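Local coordinates for putative reductase (Peptoclostridium difficile, PDB 5J6C), which probably acts as an FMN-dependent nitroreductase, a flavoenzyme that may reduce nitro compounds such as the antibiotic metronidazole, at residues A[100-111]-A[166-177]. Residues are numbered along the deposited sequence; the frame is centred on the assembly and turned at random.
Sequences APLAIVIIADKE and SKYSVECIISIG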
ATOM      1  N   ALA A 100     -22.850   3.576   4.072  1.00 29.15           N
ATOM      2  CA  ALA A 100     -22.159   3.314   2.821  1.00 26.25           C
ATOM      3  C   ALA A 100     -22.916   2.256   2.033  1.00 26.97           C
ATOM      4  O   ALA A 100     -23.567   1.392   2.623  1.00 23.86           O
ATOM      5  CB  ALA A 100     -20.727   2.834   3.085  1.00 17.80           C
ATOM      6  N   PRO A 101     -22.854   2.306   0.695  1.00 24.25           N
ATOM      7  CA  PRO A 101     -23.516   1.265  -0.101  1.00 24.12           C
ATOM      8  C   PRO A 101     -22.674   0.019  -0.273  1.00 27.62           C
ATOM      9  O   PRO A 101     -23.221  -1.038  -0.621  1.00 22.30           O
ATOM     10  CB  PRO A 101     -23.744   1.951  -1.458  1.00 26.15           C
ATOM     11  CG  PRO A 101     -22.549   2.893  -1.566  1.00 23.13           C
ATOM     12  CD  PRO A 101     -22.261   3.362  -0.150  1.00 24.19           C
ATOM     13  N   LEU A 102     -21.365   0.111  -0.054  1.00 20.60           N
ATOM     14  CA  LEU A 102     -20.474  -0.985  -0.371  1.00 22.15           C
ATOM     15  C   LEU A 102     -19.278  -0.938   0.569  1.00 24.04           C
ATOM     16  O   LEU A 102     -18.868   0.132   1.023  1.00 21.20           O
ATOM     17  CB  LEU A 102     -20.020  -0.902  -1.829  1.00 22.11           C
ATOM     18  CG  LEU A 102     -18.996  -1.919  -2.323  1.00 22.79           C
ATOM     19  CD1 LEU A 102     -19.568  -3.322  -2.169  1.00 23.06           C
ATOM     20  CD2 LEU A 102     -18.610  -1.627  -3.779  1.00 20.65           C
ATOM     21  N   ALA A 103     -18.740  -2.115   0.873  1.00 19.81           N
ATOM     22  CA  ALA A 103     -17.499  -2.219   1.622  1.00 19.82           C
ATOM     23  C   ALA A 103     -16.750  -3.434   1.110  1.00 21.53           C
ATOM     24  O   ALA A 103     -17.355  -4.409   0.654  1.00 20.19           O
ATOM     25  CB  ALA A 103     -17.739  -2.334   3.134  1.00 18.54           C
ATOM     26  N   ILE A 104     -15.424  -3.350   1.148  1.00 19.74           N
ATOM     27  CA  ILE A 104     -14.554  -4.494   0.908  1.00 21.49           C
ATOM     28  C   ILE A 104     -13.670  -4.653   2.134  1.00 17.59           C
ATOM     29  O   ILE A 104     -12.872  -3.760   2.446  1.00 19.29           O
ATOM     30  CB  ILE A 104     -13.695  -4.331  -0.354  1.00 17.27           C
ATOM     31  CG1 ILE A 104     -14.570  -4.099  -1.587  1.00 21.00           C
ATOM     32  CG2 ILE A 104     -12.811  -5.564  -0.538  1.00 15.78           C
ATOM     33  CD1 ILE A 104     -13.764  -3.874  -2.819  1.00 18.65           C
ATOM     34  N   VAL A 105     -13.822  -5.774   2.827  1.00 18.66           N
ATOM     35  CA  VAL A 105     -12.971  -6.129   3.957  1.00 21.18           C
ATOM     36  C   VAL A 105     -11.765  -6.876   3.406  1.00 22.66           C
ATOM     37  O   VAL A 105     -11.927  -7.880   2.702  1.00 22.15           O
ATOM     38  CB  VAL A 105     -13.742  -6.983   4.976  1.00 20.93           C
ATOM     39  CG1 VAL A 105     -12.864  -7.318   6.189  1.00 16.11           C
ATOM     40  CG2 VAL A 105     -15.007  -6.259   5.391  1.00 18.25           C
ATOM     41  N   ILE A 106     -10.561  -6.375   3.702  1.00 22.53           N
ATOM     42  CA  ILE A 106      -9.309  -6.997   3.268  1.00 22.62           C
ATOM     43  C   ILE A 106      -8.762  -7.847   4.413  1.00 21.55           C
ATOM     44  O   ILE A 106      -8.371  -7.324   5.465  1.00 17.18           O
ATOM     45  CB  ILE A 106      -8.263  -5.968   2.827  1.00 18.47           C
ATOM     46  CG1 ILE A 106      -8.707  -5.197   1.584  1.00 23.57           C
ATOM     47  CG2 ILE A 106      -6.970  -6.679   2.516  1.00 24.00           C
ATOM     48  CD1 ILE A 106      -9.266  -3.855   1.887  1.00 21.18           C
ATOM     49  N   ILE A 107      -8.708  -9.161   4.197  1.00 21.82           N
ATOM     50  CA  ILE A 107      -8.152 -10.099   5.162  1.00 18.90           C
ATOM     51  C   ILE A 107      -6.940 -10.760   4.525  1.00 21.42           C
ATOM     52  O   ILE A 107      -6.733 -10.692   3.313  1.00 24.16           O
ATOM     53  CB  ILE A 107      -9.178 -11.166   5.611  1.00 20.56           C
ATOM     54  CG1 ILE A 107      -9.498 -12.114   4.449  1.00 20.90           C
ATOM     55  CG2 ILE A 107     -10.432 -10.503   6.180  1.00 19.68           C
ATOM     56  CD1 ILE A 107     -10.431 -13.278   4.815  1.00 23.97           C
ATOM     57  N   ALA A 108      -6.125 -11.400   5.358  1.00 18.98           N
ATOM     58  CA  ALA A 108      -4.913 -12.031   4.866  1.00 20.67           C
ATOM     59  C   ALA A 108      -4.624 -13.278   5.680  1.00 22.31           C
ATOM     60  O   ALA A 108      -4.816 -13.296   6.899  1.00 25.80           O
ATOM     61  CB  ALA A 108      -3.723 -11.076   4.929  1.00 21.87           C
ATOM     62  N   ASP A 109      -4.178 -14.321   4.990  1.00 27.09           N
ATOM     63  CA  ASP A 109      -3.734 -15.556   5.632  1.00 30.39           C
ATOM     64  C   ASP A 109      -2.399 -15.283   6.315  1.00 31.06           C
ATOM     65  O   ASP A 109      -1.352 -15.249   5.665  1.00 35.21           O
ATOM     66  CB  ASP A 109      -3.635 -16.666   4.590  1.00 29.58           C
ATOM     67  CG  ASP A 109      -3.216 -18.011   5.177  1.00 39.63           C
ATOM     68  OD1 ASP A 109      -3.085 -18.955   4.371  1.00 42.20           O
ATOM     69  OD2 ASP A 109      -3.002 -18.135   6.413  1.00 38.74           O
ATOM     70  N   LYS A 110      -2.430 -15.070   7.637  1.00 32.18           N
ATOM     71  CA  LYS A 110      -1.231 -14.634   8.348  1.00 34.59           C
ATOM     72  C   LYS A 110      -0.224 -15.757   8.587  1.00 39.50           C
ATOM     73  O   LYS A 110       0.902 -15.472   9.010  1.00 41.12           O
ATOM     74  CB  LYS A 110      -1.599 -13.959   9.680  1.00 30.77           C
ATOM     75  CG  LYS A 110      -2.248 -14.847  10.736  1.00 38.22           C
ATOM     76  CD  LYS A 110      -2.698 -14.012  11.950  1.00 38.32           C
ATOM     77  CE  LYS A 110      -3.024 -14.873  13.174  1.00 43.01           C
ATOM     78  NZ  LYS A 110      -4.338 -15.578  13.091  1.00 39.46           N
ATOM     79  N   GLU A 111      -0.576 -17.011   8.305  1.00 40.50           N
ATOM     80  CA  GLU A 111       0.414 -18.083   8.310  1.00 43.44           C
ATOM     81  C   GLU A 111       1.162 -18.199   6.986  1.00 44.51           C
ATOM     82  O   GLU A 111       2.199 -18.869   6.939  1.00 48.92           O
ATOM     83  CB  GLU A 111      -0.245 -19.431   8.603  1.00 46.34           C
ATOM     84  CG  GLU A 111      -1.100 -19.486   9.846  1.00 41.89           C
ATOM     85  CD  GLU A 111      -2.019 -20.689   9.831  1.00 50.15           C
ATOM     86  OE1 GLU A 111      -2.127 -21.339   8.763  1.00 47.76           O
ATOM     87  OE2 GLU A 111      -2.637 -20.982  10.882  1.00 58.33           O
ATOM     88  N   SER A 166      -9.762 -18.498  11.870  1.00 27.89           N
ATOM     89  CA  SER A 166      -8.787 -17.837  12.729  1.00 27.92           C
ATOM     90  C   SER A 166      -7.415 -17.689  12.091  1.00 25.12           C
ATOM     91  O   SER A 166      -6.628 -16.860  12.556  1.00 31.57           O
ATOM     92  CB  SER A 166      -8.640 -18.611  14.034  1.00 31.74           C
ATOM     93  OG  SER A 166      -8.401 -19.972  13.735  1.00 31.74           O
ATOM     94  N   LYS A 167      -7.080 -18.482  11.074  1.00 25.77           N
ATOM     95  CA  LYS A 167      -5.771 -18.281  10.459  1.00 29.96           C
ATOM     96  C   LYS A 167      -5.674 -16.945   9.734  1.00 30.61           C
ATOM     97  O   LYS A 167      -4.564 -16.516   9.408  1.00 30.50           O
ATOM     98  CB  LYS A 167      -5.440 -19.426   9.495  1.00 33.75           C
ATOM     99  CG  LYS A 167      -6.335 -19.533   8.269  1.00 32.50           C
ATOM    100  CD  LYS A 167      -5.792 -20.604   7.315  1.00 38.36           C
ATOM    101  CE  LYS A 167      -6.608 -20.682   6.043  1.00 33.60           C
ATOM    102  NZ  LYS A 167      -5.815 -21.299   4.945  1.00 39.68           N
ATOM    103  N   TYR A 168      -6.804 -16.281   9.493  1.00 27.02           N
ATOM    104  CA  TYR A 168      -6.851 -14.991   8.829  1.00 27.85           C
ATOM    105  C   TYR A 168      -6.833 -13.860   9.842  1.00 25.78           C
ATOM    106  O   TYR A 168      -7.367 -13.978  10.949  1.00 27.49           O
ATOM    107  CB  TYR A 168      -8.109 -14.870   7.968  1.00 25.35           C
ATOM    108  CG  TYR A 168      -8.174 -15.880   6.858  1.00 27.72           C
ATOM    109  CD1 TYR A 168      -7.425 -15.710   5.700  1.00 23.90           C
ATOM    110  CD2 TYR A 168      -8.971 -17.015   6.968  1.00 28.38           C
ATOM    111  CE1 TYR A 168      -7.474 -16.630   4.687  1.00 25.53           C
ATOM    112  CE2 TYR A 168      -9.027 -17.941   5.954  1.00 26.62           C
ATOM    113  CZ  TYR A 168      -8.275 -17.740   4.814  1.00 26.61           C
ATOM    114  OH  TYR A 168      -8.318 -18.649   3.797  1.00 28.05           O
ATOM    115  N   SER A 169      -6.232 -12.746   9.436  1.00 22.55           N
ATOM    116  CA  SER A 169      -6.283 -11.496  10.171  1.00 23.70           C
ATOM    117  C   SER A 169      -6.930 -10.421   9.298  1.00 23.30           C
ATOM    118  O   SER A 169      -6.756 -10.415   8.077  1.00 22.02           O
ATOM    119  CB  SER A 169      -4.874 -11.068  10.595  1.00 23.79           C
ATOM    120  OG  SER A 169      -4.931  -9.904  11.391  1.00 27.82           O
ATOM    121  N   VAL A 170      -7.660  -9.498   9.927  1.00 22.00           N
ATOM    122  CA  VAL A 170      -8.354  -8.427   9.214  1.00 19.09           C
ATOM    123  C   VAL A 170      -7.474  -7.190   9.213  1.00 17.91           C
ATOM    124  O   VAL A 170      -7.069  -6.704  10.273  1.00 20.15           O
ATOM    125  CB  VAL A 170      -9.728  -8.116   9.828  1.00 20.03           C
ATOM    126  CG1 VAL A 170     -10.448  -7.066   8.973  1.00 17.30           C
ATOM    127  CG2 VAL A 170     -10.563  -9.377   9.935  1.00 19.27           C
ATOM    128  N   GLU A 171      -7.170  -6.683   8.020  1.00 18.62           N
ATOM    129  CA  GLU A 171      -6.303  -5.521   7.883  1.00 17.12           C
ATOM    130  C   GLU A 171      -7.089  -4.225   7.995  1.00 17.09           C
ATOM    131  O   GLU A 171      -6.754  -3.355   8.805  1.00 19.36           O
ATOM    132  CB  GLU A 171      -5.557  -5.568   6.541  1.00 19.63           C
ATOM    133  CG  GLU A 171      -4.863  -4.258   6.183  1.00 16.63           C
ATOM    134  CD  GLU A 171      -3.856  -3.817   7.236  1.00 20.44           C
ATOM    135  OE1 GLU A 171      -3.719  -2.601   7.469  1.00 21.57           O
ATOM    136  OE2 GLU A 171      -3.203  -4.685   7.842  1.00 20.22           O
ATOM    137  N   CYS A 172      -8.158  -4.100   7.216  1.00 16.42           N
ATOM    138  CA  CYS A 172      -8.906  -2.858   7.124  1.00 16.71           C
ATOM    139  C   CYS A 172     -10.188  -3.138   6.357  1.00 17.87           C
ATOM    140  O   CYS A 172     -10.315  -4.166   5.681  1.00 20.31           O
ATOM    141  CB  CYS A 172      -8.089  -1.772   6.410  1.00 17.12           C
ATOM    142  SG  CYS A 172      -7.694  -2.203   4.677  1.00 16.14           S
ATOM    143  N   ILE A 173     -11.139  -2.220   6.484  1.00 16.00           N
ATOM    144  CA  ILE A 173     -12.333  -2.185   5.648  1.00 18.55           C
ATOM    145  C   ILE A 173     -12.244  -0.965   4.737  1.00 17.65           C
ATOM    146  O   ILE A 173     -11.909   0.136   5.196  1.00 18.39           O
ATOM    147  CB  ILE A 173     -13.614  -2.123   6.495  1.00 17.54           C
ATOM    148  CG1 ILE A 173     -13.548  -3.126   7.650  1.00 15.25           C
ATOM    149  CG2 ILE A 173     -14.841  -2.387   5.621  1.00 19.48           C
ATOM    150  CD1 ILE A 173     -14.847  -3.263   8.373  1.00 16.40           C
ATOM    151  N   ILE A 174     -12.545  -1.150   3.453  1.00 18.99           N
ATOM    152  CA  ILE A 174     -12.670  -0.029   2.523  1.00 15.79           C
ATOM    153  C   ILE A 174     -14.157   0.176   2.267  1.00 16.06           C
ATOM    154  O   ILE A 174     -14.813  -0.693   1.684  1.00 14.94           O
ATOM    155  CB  ILE A 174     -11.920  -0.260   1.203  1.00 16.58           C
ATOM    156  CG1 ILE A 174     -10.455  -0.630   1.441  1.00 19.77           C
ATOM    157  CG2 ILE A 174     -12.003   0.997   0.335  1.00 19.10           C
ATOM    158  CD1 ILE A 174      -9.621   0.501   2.000  1.00 19.98           C
ATOM    159  N   SER A 175     -14.696   1.313   2.703  1.00 17.55           N
ATOM    160  CA  SER A 175     -16.062   1.693   2.357  1.00 19.43           C
ATOM    161  C   SER A 175     -16.037   2.463   1.047  1.00 20.96           C
ATOM    162  O   SER A 175     -15.147   3.284   0.824  1.00 19.75           O
ATOM    163  CB  SER A 175     -16.700   2.555   3.444  1.00 22.68           C
ATOM    164  OG  SER A 175     -16.123   3.834   3.452  1.00 26.76           O
ATOM    165  N   ILE A 176     -17.004   2.177   0.178  1.00 20.14           N
ATOM    166  CA  ILE A 176     -17.001   2.650  -1.205  1.00 21.15           C
ATOM    167  C   ILE A 176     -18.400   3.153  -1.556  1.00 22.72           C
ATOM    168  O   ILE A 176     -19.398   2.593  -1.102  1.00 21.82           O
ATOM    169  CB  ILE A 176     -16.563   1.523  -2.170  1.00 23.49           C
ATOM    170  CG1 ILE A 176     -15.195   0.947  -1.751  1.00 22.83           C
ATOM    171  CG2 ILE A 176     -16.556   1.999  -3.639  1.00 22.13           C
ATOM    172  CD1 ILE A 176     -14.743  -0.237  -2.594  1.00 20.03           C
ATOM    173  N   GLY A 177     -18.473   4.203  -2.361  1.00 22.02           N
ATOM    174  CA  GLY A 177     -19.754   4.697  -2.828  1.00 22.56           C
ATOM    175  C   GLY A 177     -19.589   6.047  -3.487  1.00 24.63           C
ATOM    176  O   GLY A 177     -18.488   6.609  -3.540  1.00 20.90           O
TER
HETATM  177  O   HOH W   1      -6.222 -12.731  13.533  1.00 27.36           O
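I104 and I174 face each other as an antiparallel hydrogen-bonded pair: I104 N reaches I174 O at 2.8 Å, and I174 N returns to I104 O with an almost straight N-H...O angle of 177°. The ladder runs from L102–I176 to D109–Y168, and K110 N bonds to K167 O just past it, but the register slips by one residue between I106 and I107. There I106 N bonds to C172 O while I106 O takes E171 N at 2.9 Å, which identifies a beta bulge with E171 as the extra residue.

Apolar contacts divide between the two faces. On one, I106 CD1 touches both C172 SG (3.6 Å) and I174 CG1; its chi2 of 100°, away from a staggered value, accompanies a tight 3.5 Å approach of CD1 to I174 CG1. A120 and A124 of helix 116-133 also pack on I106. On the other face, V105 CG1 meets V170 CG1 at 3.7 Å, and I107 CD1 lies over the Y168 ring, 4.3 Å from its centroid, a CH-pi contact.

Among charged groups, D109 OD1 forms a salt bridge with K112 NZ and a second, long one (3.6 Å) with K167 NZ.

These are the central strands of the nitroreductase antiparallel sheet, with the E171 side chain about 6 Å from a bound FMN.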